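PDB 3IK2: endoglucanase A from Clostridium acetobutylicum, which probably cleaves internal beta-1,4-glucosidic bonds in cellulose and related glucans, as a glycoside hydrolase of family 44. Local coordinates for residues Y19-N24 against L401-D406; I365-A370 against N393-A398. All coordinates share one frame; numbering follows the deposited sequence.

Contact 1 of 2, residues Y19-N24 against L401-D406; sequences YIYGTN and LYNNYD
Tyr21 reaches across to the last turn of the helix ending at Asn403, and its ring shows how a flat side chain can serve two neighbours with different parts of its surface. At the root of the side chain, CB lies 3.8 Å from Asn403 ND2. The same amide nitrogen is 3.3 Å from Tyr21 CG and 3.4 Å from Tyr21 CD1; it sits over the ring centre, a little nearer CG than CZ (3.9 Å). Asn403 presents its amide on end, the two planes standing 86° apart, a geometry consistent with an amide-aromatic contact in which ND2 faces the pi cloud. Ile20 CG1 covers the opposite face, and the ring is thus clamped between an amide and an aliphatic branch. Farther out the partner changes: Tyr21 CE2 is 3.6 Å from Tyr402 CG, and at the tip Tyr21 OH passes 3.7 Å from Tyr402 CD1. The two rings meet obliquely at 41°, with their centroids 5.5 Å apart. With CG anti to its own carbonyl carbon (chi1 -51°), the Tyr21 ring is carried toward the helix end. Leu371 of helix 361-376 touches both tyrosines. This is the seam of a (beta/alpha)8 barrel, where the first strand, 22-23, hydrogen-bonds through Gly22 to Tyr384 of the last strand, and the helix that follows the last strand packs against the chain leading into the first.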
# COMPACT_ATOMS: atom_id res chain seq x y z
N TYR A 19 -9.57 -0.80 -3.58
CA TYR A 19 -8.73 -0.91 -2.38
C TYR A 19 -7.36 -0.21 -2.45
O TYR A 19 -6.56 -0.38 -1.52
CB TYR A 19 -8.53 -2.36 -1.95
CG TYR A 19 -9.81 -3.17 -2.03
CD1 TYR A 19 -9.91 -4.24 -2.91
CD2 TYR A 19 -10.94 -2.83 -1.27
CE1 TYR A 19 -11.07 -4.97 -3.03
CE2 TYR A 19 -12.11 -3.57 -1.37
CZ TYR A 19 -12.15 -4.65 -2.25
OH TYR A 19 -13.29 -5.39 -2.40
N ILE A 20 -7.13 0.59 -3.49
CA ILE A 20 -5.94 1.42 -3.59
C ILE A 20 -5.89 2.63 -2.64
O ILE A 20 -4.81 3.24 -2.47
CB ILE A 20 -5.64 1.90 -5.05
CG1 ILE A 20 -6.71 2.91 -5.51
CG2 ILE A 20 -5.46 0.71 -6.01
CD1 ILE A 20 -6.38 3.65 -6.73
N TYR A 21 -7.03 3.00 -2.06
CA TYR A 21 -7.14 4.23 -1.24
C TYR A 21 -7.06 3.88 0.26
O TYR A 21 -7.84 4.38 1.07
CB TYR A 21 -8.46 4.99 -1.53
CG TYR A 21 -8.72 5.24 -3.01
CD1 TYR A 21 -9.61 4.44 -3.73
CD2 TYR A 21 -8.07 6.30 -3.68
CE1 TYR A 21 -9.83 4.66 -5.10
CE2 TYR A 21 -8.30 6.54 -5.04
CZ TYR A 21 -9.18 5.72 -5.74
OH TYR A 21 -9.39 5.95 -7.07
N GLY A 22 -6.13 3.01 0.61
CA GLY A 22 -6.06 2.47 1.95
C GLY A 22 -4.98 3.13 2.79
O GLY A 22 -4.14 3.91 2.29
N THR A 23 -5.00 2.81 4.08
CA THR A 23 -3.98 3.30 5.00
C THR A 23 -3.57 2.25 6.05
O THR A 23 -4.33 1.33 6.33
CB THR A 23 -4.45 4.62 5.66
OG1 THR A 23 -3.33 5.26 6.30
CG2 THR A 23 -5.62 4.35 6.65
N ASN A 24 -2.36 2.42 6.60
CA ASN A 24 -1.85 1.72 7.81
C ASN A 24 -2.15 2.52 9.09
O ASN A 24 -2.04 1.99 10.20
CB ASN A 24 -0.32 1.59 7.76
CG ASN A 24 0.18 0.52 6.81
OD1 ASN A 24 0.24 -0.66 7.23
ND2 ASN A 24 0.56 0.88 5.67
N LEU A 401 -9.47 14.19 -2.16
CA LEU A 401 -9.65 14.63 -3.54
C LEU A 401 -10.27 13.54 -4.40
O LEU A 401 -11.03 13.82 -5.30
CB LEU A 401 -8.33 15.10 -4.16
CG LEU A 401 -8.49 15.77 -5.54
CD1 LEU A 401 -9.22 17.10 -5.41
CD2 LEU A 401 -7.16 15.92 -6.28
N TYR A 402 -9.93 12.29 -4.11
CA TYR A 402 -10.51 11.18 -4.83
C TYR A 402 -11.93 10.83 -4.41
O TYR A 402 -12.81 10.75 -5.27
CB TYR A 402 -9.58 9.96 -4.79
CG TYR A 402 -8.43 10.11 -5.76
CD1 TYR A 402 -8.53 9.58 -7.05
CD2 TYR A 402 -7.28 10.82 -5.41
CE1 TYR A 402 -7.48 9.74 -7.97
CE2 TYR A 402 -6.20 10.98 -6.34
CZ TYR A 402 -6.33 10.44 -7.61
OH TYR A 402 -5.31 10.57 -8.52
N ASN A 403 -12.16 10.67 -3.10
CA ASN A 403 -13.39 10.04 -2.58
C ASN A 403 -14.22 10.81 -1.56
O ASN A 403 -15.20 10.32 -1.02
CB ASN A 403 -13.06 8.67 -1.99
CG ASN A 403 -12.49 7.74 -3.02
OD1 ASN A 403 -13.13 7.49 -4.04
ND2 ASN A 403 -11.25 7.28 -2.80
N ASN A 404 -13.83 12.03 -1.29
CA ASN A 404 -14.69 12.89 -0.51
C ASN A 404 -14.33 14.34 -0.79
O ASN A 404 -13.98 15.08 0.10
CB ASN A 404 -14.59 12.55 0.97
CG ASN A 404 -15.58 13.33 1.81
OD1 ASN A 404 -16.59 13.81 1.31
ND2 ASN A 404 -15.29 13.45 3.10
N TYR A 405 -14.35 14.71 -2.06
CA TYR A 405 -13.90 16.05 -2.47
C TYR A 405 -14.90 17.14 -2.09
O TYR A 405 -14.52 18.28 -1.84
CB TYR A 405 -13.60 16.08 -3.96
CG TYR A 405 -14.74 15.59 -4.83
CD1 TYR A 405 -15.68 16.47 -5.34
CD2 TYR A 405 -14.87 14.25 -5.14
CE1 TYR A 405 -16.72 16.01 -6.14
CE2 TYR A 405 -15.90 13.80 -5.95
CZ TYR A 405 -16.81 14.68 -6.44
OH TYR A 405 -17.85 14.22 -7.22
N ASP A 406 -16.18 16.78 -2.04
CA ASP A 406 -17.23 17.75 -1.77
C ASP A 406 -17.74 17.66 -0.33
O ASP A 406 -18.71 18.33 0.02
CB ASP A 406 -18.38 17.58 -2.76
CG ASP A 406 -19.07 16.25 -2.62
OD1 ASP A 406 -18.67 15.48 -1.70
OD2 ASP A 406 -19.99 15.97 -3.45

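Contact 2 of 2, residues I365-A370 against N393-A398; sequences IAQADA and NYVQSA
Ala398 sets its methyl group against the backbone and side chains of Gln367 and Ala368, joining the helices that follow the seventh and eighth strands of a (beta/alpha)8 barrel. Small residues let such neighbours come close: the axes of segments 365-370 and 393-398 come within 8.0 Å, crossing at -31°, and the CA atoms of Ala368 and Ala398 are only 4.6 Å apart. Ala398 CB lies 3.4 Å from Ala368 N and 3.9 Å from Ala368 CB. Beside it lies the aliphatic part of Gln367, whose CG is 3.5 Å from Ala398 CB. Gln367 CG also looks onto the preceding turn of helix 393-403, 4.2 Å from Val395 CG1.

In the next shell, Tyr384 of the last barrel strand touches both Gln367 and Val395 on the barrel side. Met446 of strand 440-447 packs on Ala368, and Phe474 of strand 468-475, in the same mixed sheet, touches Tyr394 and Ser397, so the helix pair is held between two sheets. In Gln367, CG anti to the backbone N (chi1 -177°) is brought against the Ala398 methyl, and the bend at chi2 (61°) turns the amide off toward Tyr353 OH, to which NE2 hydrogen-bonds.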
# COMPACT_ATOMS: atom_id res chain seq x y z
N ILE A 365 0.41 16.63 -3.74
CA ILE A 365 0.37 16.42 -5.18
C ILE A 365 0.98 15.05 -5.47
O ILE A 365 0.43 14.27 -6.28
CB ILE A 365 1.12 17.57 -5.93
CG1 ILE A 365 0.19 18.81 -6.02
CG2 ILE A 365 1.64 17.09 -7.32
CD1 ILE A 365 0.80 20.08 -6.60
N ALA A 366 2.07 14.73 -4.77
CA ALA A 366 2.74 13.44 -4.98
C ALA A 366 1.87 12.25 -4.55
O ALA A 366 1.83 11.23 -5.22
CB ALA A 366 4.09 13.40 -4.31
N GLN A 367 1.16 12.42 -3.44
CA GLN A 367 0.16 11.45 -2.95
C GLN A 367 -1.03 11.32 -3.89
O GLN A 367 -1.48 10.21 -4.17
CB GLN A 367 -0.31 11.84 -1.55
CG GLN A 367 -1.33 10.84 -0.91
CD GLN A 367 -0.77 9.41 -0.72
OE1 GLN A 367 0.43 9.21 -0.57
NE2 GLN A 367 -1.67 8.40 -0.74
N ALA A 368 -1.55 12.47 -4.38
CA ALA A 368 -2.64 12.44 -5.38
C ALA A 368 -2.19 11.74 -6.65
O ALA A 368 -2.95 10.96 -7.25
CB ALA A 368 -3.19 13.85 -5.68
N ASP A 369 -0.94 11.96 -7.02
CA ASP A 369 -0.40 11.36 -8.24
C ASP A 369 -0.22 9.87 -8.05
O ASP A 369 -0.58 9.10 -8.95
CB ASP A 369 0.92 12.03 -8.63
CG ASP A 369 1.36 11.69 -10.05
OD1 ASP A 369 0.51 11.52 -10.91
OD2 ASP A 369 2.57 11.56 -10.33
N ALA A 370 0.32 9.45 -6.90
CA ALA A 370 0.48 8.02 -6.57
C ALA A 370 -0.83 7.28 -6.62
O ALA A 370 -0.87 6.19 -7.15
CB ALA A 370 1.18 7.81 -5.20
N ASN A 393 -1.77 16.76 6.68
CA ASN A 393 -2.97 17.42 6.15
C ASN A 393 -3.06 17.42 4.63
O ASN A 393 -4.15 17.31 4.07
CB ASN A 393 -3.15 18.87 6.71
CG ASN A 393 -1.92 19.77 6.44
OD1 ASN A 393 -0.79 19.37 6.69
ND2 ASN A 393 -2.16 21.00 5.97
N TYR A 394 -1.94 17.54 3.95
CA TYR A 394 -1.97 17.45 2.48
C TYR A 394 -2.10 16.02 1.94
O TYR A 394 -2.69 15.81 0.90
CB TYR A 394 -0.79 18.18 1.84
CG TYR A 394 -1.01 19.67 1.67
CD1 TYR A 394 -1.60 20.19 0.50
CD2 TYR A 394 -0.62 20.57 2.66
CE1 TYR A 394 -1.80 21.56 0.33
CE2 TYR A 394 -0.80 21.94 2.51
CZ TYR A 394 -1.39 22.44 1.35
OH TYR A 394 -1.57 23.82 1.22
N VAL A 395 -1.54 15.04 2.65
CA VAL A 395 -1.83 13.64 2.37
C VAL A 395 -3.34 13.40 2.50
O VAL A 395 -3.97 12.77 1.64
CB VAL A 395 -1.00 12.66 3.26
CG1 VAL A 395 -1.62 11.23 3.24
CG2 VAL A 395 0.47 12.62 2.79
N GLN A 396 -3.95 13.92 3.57
CA GLN A 396 -5.38 13.72 3.73
C GLN A 396 -6.14 14.38 2.59
O GLN A 396 -7.09 13.80 2.07
CB GLN A 396 -5.86 14.24 5.09
CG GLN A 396 -5.24 13.52 6.25
CD GLN A 396 -5.96 13.79 7.55
OE1 GLN A 396 -7.18 13.82 7.59
NE2 GLN A 396 -5.21 13.93 8.64
N SER A 397 -5.71 15.57 2.15
CA SER A 397 -6.37 16.22 0.99
C SER A 397 -6.37 15.34 -0.26
O SER A 397 -7.34 15.32 -0.99
CB SER A 397 -5.72 17.54 0.60
OG SER A 397 -5.42 18.34 1.71
N ALA A 398 -5.26 14.66 -0.53
CA ALA A 398 -5.13 13.80 -1.70
C ALA A 398 -6.15 12.68 -1.64
O ALA A 398 -6.85 12.45 -2.63
CB ALA A 398 -3.72 13.25 -1.83

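From the N terminus, the chain runs through strand 2-15 of the mixed sheet and enters the barrel at residues 19-24; residues 401-406, 377 residues on, meet them and close the loop of contact 1. That loop spans nearly the whole barrel. Contact 2 is nested inside it and closes a far shorter one, from helix 361-376 through the last barrel strand, 379-384, into helix 393-403. Both contacts use this final helix: its start meets the preceding helix, its end the entry to the first strand. Their centres lie 10 Å apart, bridged by a probable hydrogen bond of 2.7 Å between Tyr402 OH and Ala368 O. Beyond Asp406 the chain returns to the mixed sheet.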